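PDB 3I44: aldehyde dehydrogenase, which probably catalyses the oxidation of aldehydes to the corresponding carboxylic acids with a nicotinamide dinucleotide as electron acceptor. Local coordinates for residues M113-I117 against D118-N122; E209-E213 against A214-S218; I435-D439 against R440-R444. The protein carries 1 engineered substitution. All blocks are in the same frame, centred on the assembly; numbering follows the deposited sequence.

Contact 1: M113-I117 against D118-N122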
# COMPACT_ATOMS: atom_id res chain seq x y z
N MET A 113 -15.76 -25.33 -11.78
CA MET A 113 -15.37 -24.27 -12.71
C MET A 113 -14.96 -24.72 -14.11
O MET A 113 -14.67 -23.89 -14.97
CB MET A 113 -14.37 -23.28 -12.07
CG MET A 113 -13.11 -23.87 -11.47
SD MET A 113 -12.01 -24.41 -12.79
CE MET A 113 -11.73 -22.88 -13.72
N GLY A 114 -14.94 -26.02 -14.34
CA GLY A 114 -14.83 -26.57 -15.69
C GLY A 114 -13.45 -26.98 -16.14
O GLY A 114 -13.29 -27.38 -17.32
N ALA A 115 -12.43 -26.87 -15.27
CA ALA A 115 -11.08 -27.24 -15.66
C ALA A 115 -11.00 -28.70 -16.12
O ALA A 115 -11.39 -29.59 -15.38
CB ALA A 115 -10.08 -26.99 -14.51
N PRO A 116 -10.51 -28.96 -17.35
CA PRO A 116 -10.33 -30.37 -17.71
C PRO A 116 -9.49 -31.11 -16.67
O PRO A 116 -8.48 -30.60 -16.23
CB PRO A 116 -9.63 -30.32 -19.05
CG PRO A 116 -10.07 -28.97 -19.65
CD PRO A 116 -10.16 -28.05 -18.45
N ILE A 117 -9.94 -32.29 -16.28
CA ILE A 117 -9.45 -33.01 -15.12
C ILE A 117 -7.93 -33.24 -15.07
O ILE A 117 -7.34 -33.17 -13.99
CB ILE A 117 -10.23 -34.36 -14.94
CG1 ILE A 117 -9.91 -35.03 -13.60
CG2 ILE A 117 -9.98 -35.29 -16.11
CD1 ILE A 117 -10.47 -34.31 -12.38
N ASP A 118 -7.27 -33.48 -16.20
CA ASP A 118 -5.82 -33.65 -16.15
C ASP A 118 -5.17 -32.37 -15.64
O ASP A 118 -4.36 -32.42 -14.69
CB ASP A 118 -5.23 -33.98 -17.53
CG ASP A 118 -5.62 -35.36 -18.03
OD1 ASP A 118 -6.08 -36.20 -17.21
OD2 ASP A 118 -5.46 -35.58 -19.26
N MET A 119 -5.53 -31.24 -16.24
CA MET A 119 -4.96 -29.96 -15.83
C MET A 119 -5.54 -29.49 -14.49
O MET A 119 -4.88 -28.75 -13.78
CB MET A 119 -5.01 -28.89 -16.92
CG MET A 119 -6.38 -28.18 -17.15
SD MET A 119 -6.82 -26.84 -16.01
CE MET A 119 -5.61 -25.59 -16.54
N ALA A 120 -6.73 -29.99 -14.12
CA ALA A 120 -7.28 -29.74 -12.80
C ALA A 120 -6.34 -30.33 -11.73
O ALA A 120 -6.17 -29.77 -10.65
CB ALA A 120 -8.73 -30.37 -12.65
N LEU A 121 -5.75 -31.50 -12.01
CA LEU A 121 -4.77 -32.09 -11.08
C LEU A 121 -3.39 -31.46 -11.26
O LEU A 121 -2.82 -30.97 -10.29
CB LEU A 121 -4.67 -33.61 -11.24
CG LEU A 121 -3.71 -34.35 -10.30
CD1 LEU A 121 -4.19 -34.23 -8.83
CD2 LEU A 121 -3.58 -35.84 -10.66
N ASN A 122 -2.85 -31.44 -12.48
CA ASN A 122 -1.43 -31.09 -12.67
C ASN A 122 -1.11 -29.58 -12.67
O ASN A 122 0.05 -29.20 -12.65
CB ASN A 122 -0.83 -31.77 -13.90
CG ASN A 122 -1.37 -31.24 -15.22
OD1 ASN A 122 -1.59 -30.02 -15.40
ND2 ASN A 122 -1.54 -32.16 -16.19

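Contact 2: E209-E213 against A214-S218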
# COMPACT_ATOMS: atom_id res chain seq x y z
N GLU A 209 -11.73 -28.10 5.11
CA GLU A 209 -11.63 -29.44 5.72
C GLU A 209 -10.19 -29.89 5.91
O GLU A 209 -9.89 -30.61 6.85
CB GLU A 209 -12.34 -30.49 4.87
CG GLU A 209 -13.84 -30.34 4.78
CD GLU A 209 -14.46 -31.44 3.89
OE1 GLU A 209 -14.04 -32.59 3.97
OE2 GLU A 209 -15.32 -31.14 3.07
N ILE A 210 -9.32 -29.56 4.95
CA ILE A 210 -7.89 -29.85 5.10
C ILE A 210 -7.34 -29.21 6.37
O ILE A 210 -6.69 -29.89 7.18
CB ILE A 210 -7.12 -29.49 3.84
CG1 ILE A 210 -7.53 -30.47 2.73
CG2 ILE A 210 -5.57 -29.58 4.04
CD1 ILE A 210 -7.20 -30.01 1.29
N LEU A 211 -7.68 -27.93 6.60
CA LEU A 211 -7.14 -27.16 7.72
C LEU A 211 -7.71 -27.69 9.05
O LEU A 211 -7.04 -27.76 10.06
CB LEU A 211 -7.44 -25.66 7.58
CG LEU A 211 -6.29 -24.86 6.97
CD1 LEU A 211 -5.90 -25.41 5.59
CD2 LEU A 211 -6.66 -23.38 6.90
N ASP A 212 -8.95 -28.12 9.00
CA ASP A 212 -9.60 -28.68 10.16
C ASP A 212 -8.94 -30.00 10.56
O ASP A 212 -8.68 -30.23 11.71
CB ASP A 212 -11.06 -28.88 9.83
CG ASP A 212 -11.84 -29.43 10.99
OD1 ASP A 212 -11.84 -28.83 12.07
OD2 ASP A 212 -12.49 -30.45 10.79
N GLU A 213 -8.66 -30.86 9.57
CA GLU A 213 -7.97 -32.13 9.79
C GLU A 213 -6.53 -31.91 10.29
O GLU A 213 -5.98 -32.73 11.03
CB GLU A 213 -7.98 -32.98 8.52
CG GLU A 213 -7.41 -34.41 8.73
CD GLU A 213 -7.48 -35.32 7.49
OE1 GLU A 213 -6.80 -36.38 7.51
OE2 GLU A 213 -8.18 -34.99 6.51
N ALA A 214 -5.92 -30.80 9.87
CA ALA A 214 -4.60 -30.38 10.36
C ALA A 214 -4.63 -29.89 11.81
O ALA A 214 -3.59 -29.58 12.37
CB ALA A 214 -4.01 -29.29 9.45
N ALA A 215 -5.83 -29.81 12.40
CA ALA A 215 -6.01 -29.38 13.79
C ALA A 215 -5.52 -27.95 14.05
O ALA A 215 -5.10 -27.62 15.14
CB ALA A 215 -5.36 -30.39 14.79
N LEU A 216 -5.63 -27.10 13.05
CA LEU A 216 -5.37 -25.68 13.23
C LEU A 216 -6.32 -25.18 14.33
O LEU A 216 -7.51 -25.50 14.31
CB LEU A 216 -5.62 -24.96 11.89
CG LEU A 216 -4.93 -23.66 11.60
CD1 LEU A 216 -3.39 -23.79 11.56
CD2 LEU A 216 -5.51 -23.11 10.33
N PRO A 217 -5.80 -24.40 15.31
CA PRO A 217 -6.62 -23.96 16.44
C PRO A 217 -7.89 -23.22 16.04
O PRO A 217 -7.92 -22.47 15.04
CB PRO A 217 -5.70 -23.02 17.21
CG PRO A 217 -4.35 -23.46 16.88
CD PRO A 217 -4.42 -23.90 15.44
N SER A 218 -8.93 -23.44 16.81
CA SER A 218 -10.23 -22.83 16.56
C SER A 218 -10.19 -21.31 16.36
O SER A 218 -9.65 -20.56 17.17
CB SER A 218 -11.18 -23.20 17.72
OG SER A 218 -11.34 -24.61 17.76

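Contact 3: I435-D439 against R440-R444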
# COMPACT_ATOMS: atom_id res chain seq x y z
N ILE A 435 7.96 -11.41 -24.07
CA ILE A 435 8.87 -10.99 -25.18
C ILE A 435 9.54 -12.23 -25.71
O ILE A 435 10.08 -13.03 -24.93
CB ILE A 435 9.97 -10.04 -24.71
CG1 ILE A 435 9.38 -8.79 -24.03
CG2 ILE A 435 10.90 -9.60 -25.88
CD1 ILE A 435 10.41 -7.99 -23.21
N GLN A 436 9.47 -12.42 -27.04
CA GLN A 436 10.16 -13.51 -27.70
C GLN A 436 11.16 -12.99 -28.72
O GLN A 436 10.78 -12.38 -29.73
CB GLN A 436 9.17 -14.45 -28.38
CG GLN A 436 7.85 -14.61 -27.65
CD GLN A 436 7.96 -15.15 -26.22
OE1 GLN A 436 8.74 -16.06 -25.91
NE2 GLN A 436 7.09 -14.62 -25.35
N SER A 437 12.45 -13.20 -28.42
CA SER A 437 13.53 -12.91 -29.37
C SER A 437 14.81 -13.63 -28.96
O SER A 437 15.13 -13.74 -27.77
CB SER A 437 13.81 -11.41 -29.43
OG SER A 437 15.03 -11.12 -30.12
N GLN A 438 15.54 -14.13 -29.95
CA GLN A 438 16.82 -14.78 -29.66
C GLN A 438 17.95 -13.77 -29.48
O GLN A 438 19.04 -14.18 -29.11
CB GLN A 438 17.14 -15.86 -30.71
CG GLN A 438 16.29 -17.07 -30.47
CD GLN A 438 16.45 -18.13 -31.51
OE1 GLN A 438 17.01 -19.18 -31.22
NE2 GLN A 438 15.92 -17.90 -32.70
N ASP A 439 17.67 -12.46 -29.71
CA ASP A 439 18.63 -11.37 -29.47
C ASP A 439 18.53 -10.88 -28.00
O ASP A 439 17.63 -10.10 -27.66
CB ASP A 439 18.36 -10.24 -30.43
CG ASP A 439 19.36 -9.11 -30.32
OD1 ASP A 439 20.13 -9.03 -29.36
OD2 ASP A 439 19.32 -8.25 -31.22
N ARG A 440 19.49 -11.33 -27.15
CA ARG A 440 19.44 -11.09 -25.70
C ARG A 440 19.43 -9.59 -25.38
O ARG A 440 18.63 -9.14 -24.52
CB ARG A 440 20.63 -11.73 -25.03
CG ARG A 440 20.52 -11.76 -23.51
CD ARG A 440 21.64 -12.61 -22.98
NE ARG A 440 21.55 -12.76 -21.55
CZ ARG A 440 22.37 -13.54 -20.83
NH1 ARG A 440 23.32 -14.25 -21.41
NH2 ARG A 440 22.21 -13.62 -19.53
N SER A 441 20.26 -8.83 -26.12
CA SER A 441 20.26 -7.38 -26.02
C SER A 441 18.92 -6.76 -26.31
O SER A 441 18.49 -5.84 -25.62
CB SER A 441 21.28 -6.75 -26.97
OG SER A 441 22.57 -7.11 -26.52
N LYS A 442 18.28 -7.23 -27.37
CA LYS A 442 16.97 -6.73 -27.72
C LYS A 442 15.92 -7.11 -26.63
O LYS A 442 15.10 -6.30 -26.19
CB LYS A 442 16.59 -7.23 -29.12
CG LYS A 442 15.37 -6.53 -29.69
CD LYS A 442 15.30 -6.64 -31.21
CE LYS A 442 15.07 -8.09 -31.65
NZ LYS A 442 15.29 -8.12 -33.09
N CYS A 443 15.99 -8.33 -26.14
CA CYS A 443 15.15 -8.74 -25.02
C CYS A 443 15.30 -7.78 -23.84
O CYS A 443 14.31 -7.39 -23.22
CB CYS A 443 15.46 -10.18 -24.57
SG CYS A 443 14.90 -11.44 -25.72
N ARG A 444 16.54 -7.40 -23.53
CA ARG A 444 16.81 -6.54 -22.40
C ARG A 444 16.26 -5.14 -22.60
O ARG A 444 15.62 -4.61 -21.70
CB ARG A 444 18.30 -6.48 -22.10
CG ARG A 444 18.81 -7.73 -21.47
CD ARG A 444 20.31 -7.68 -21.34
NE ARG A 444 20.82 -8.80 -20.56
CZ ARG A 444 22.07 -8.90 -20.12
NH1 ARG A 444 22.95 -7.96 -20.42
NH2 ARG A 444 22.44 -9.93 -19.39
O HOH W 1 21.57 -13.38 -28.14

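Contact 1: M113-I117 against D118-N122
The puckered ring of P116 is met at its CD corner by the side chain of M119. M119 CG lies close to the carbonyl O of P116, 3.3 Å away, and then reaches the ring itself, 4.0 Å from P116 CD. The two groups run aslant to each other, and H341 also touches the proline. The flat group is the carboxylate of D118. Its OD1 lies 4.2 Å from I117 CG2, with the two side chains crossing at about a right angle, while OD2 accepts from the backbone N of G339, tying the carboxylate to that loop.

M119 reaches back to the loop. With CG held between its backbone N and carbonyl carbon (chi1 78°) and further bends at chi2 and chi3, the chain folds over the start of the helix and sets SD 3.6 Å from A115 CB. The methyl of A120 rests against two carbonyl oxygens, its CB 3.4 Å from I117 O and 3.6 Å from P116 O, with A115 CB and I117 CD1 beyond them; S110 of the preceding helix touches both I117 and A120.

Two carbonyl groups carry the backbone bonds. P116 O accepts from A120 N at 2.8 Å, and I117 O accepts from L121 N at 3.0 Å. These are i to i+4 bonds, and they place P116 at the N-cap, although a proline has no polar side-chain group with which to cap the amides after it. Two residues earlier, G114 leaves the helix before it with positive phi. Together these features make a short interhelical link, with glycine leaving helix 102-113 and proline as N-cap of helix 117-141.

Contact 2: E209-E213 against A214-S218
L211 and L216 meet methyl to methyl, CD2 to CD2 at 3.6 Å, their side chains lying side by side and pointing the same way. Beside this apolar pair the end of helix 202-213 is closed by three backbone bonds. A214 N still makes the ordinary helical bond to I210 O, at 2.9 Å. The next two donors turn back differently: A215 N reaches D212 O at 3.0 Å from above the carbonyl plane, 64° out of it, whereas L216 N spans five residues to L211 O in a weak, 3.4 Å bond that is nonetheless fairly straight at 164°. A215 has positive phi (61°), the backbone turn that makes this reversal possible.

The acidic side chains find partners outside the turn. E213 OE1 forms a salt bridge with K100 and E209 OE1 one with R101, while D212 OD1 is hydrogen-bonded to the hydroxyl of Y29. F221, of the following strand, touches both leucines. The 5→2 bond, the weak 6→1 bond and the positive phi make a Schellman motif, with its usual apolar contact across the helix end, here leading from helix 202-213 toward strand 221-223.

Contact 3: I435-D439 against R440-R444
D439 and K442 are joined by a weak capping bond at the start of helix 440-449, one of several hydrogen bonds at this turn. With CG anti to its own N (chi1 -176°), the carboxylate of D439, the N-cap residue, swings over the helix start, and OD1 accepts from K442 N at 3.3 Å. D439 O takes the first i to i+4 helical bond, from C443 N at 2.9 Å, nearly straight (167°). Just before it, S437 OG accepts from D439 N at 3.0 Å, an ST turn. A water bridges Q438 O, 2.8 Å away, and R440 N, 3.1 Å away, donating to the first and accepting from the second.

Among the closer approaches without a bond, C443 SG comes within 3.1 Å of S437 O; that carbonyl also receives a bond from N458 ND2. I435 touches the same cysteine, with CG2 4.4 Å from SG and CD1 near C443 O. K442 CE packs on S437 OG.

Charges are settled largely from outside. K442 NZ stays 4.4 Å from D439 OD2, too far for a salt bridge, and pairs instead with D282, which also bonds S437 OG. R440 and R444 both bind the C-terminal carboxylate of W497 of the second subunit. The chemistry divides by partner: I435 and C443 pack by strand 454-457, the N-cap aspartate would be expected to complement the helix dipole, and the arginines link the helix to the dimer partner.

How the contacts relate
All three contacts are local turns at helix ends, and all are partly buried, none a pure core contact: one touching residue is exposed in contact 1, two in contact 2 and three in contact 3. Distance from the centre of the chain follows the same order, about 15, 24 and 28 Å; contacts 2 and 3 sit on opposite sides of it, their own centres 48 Å apart. No two contacts touch or share a helix. Contact 1 joins helix to helix, contact 2 leads from helix to strand, and contact 3 from strand to helix within a beta-alpha-beta unit. Contact 3 adds a weak side-chain cap to its backbone bond, and it alone meets the second subunit.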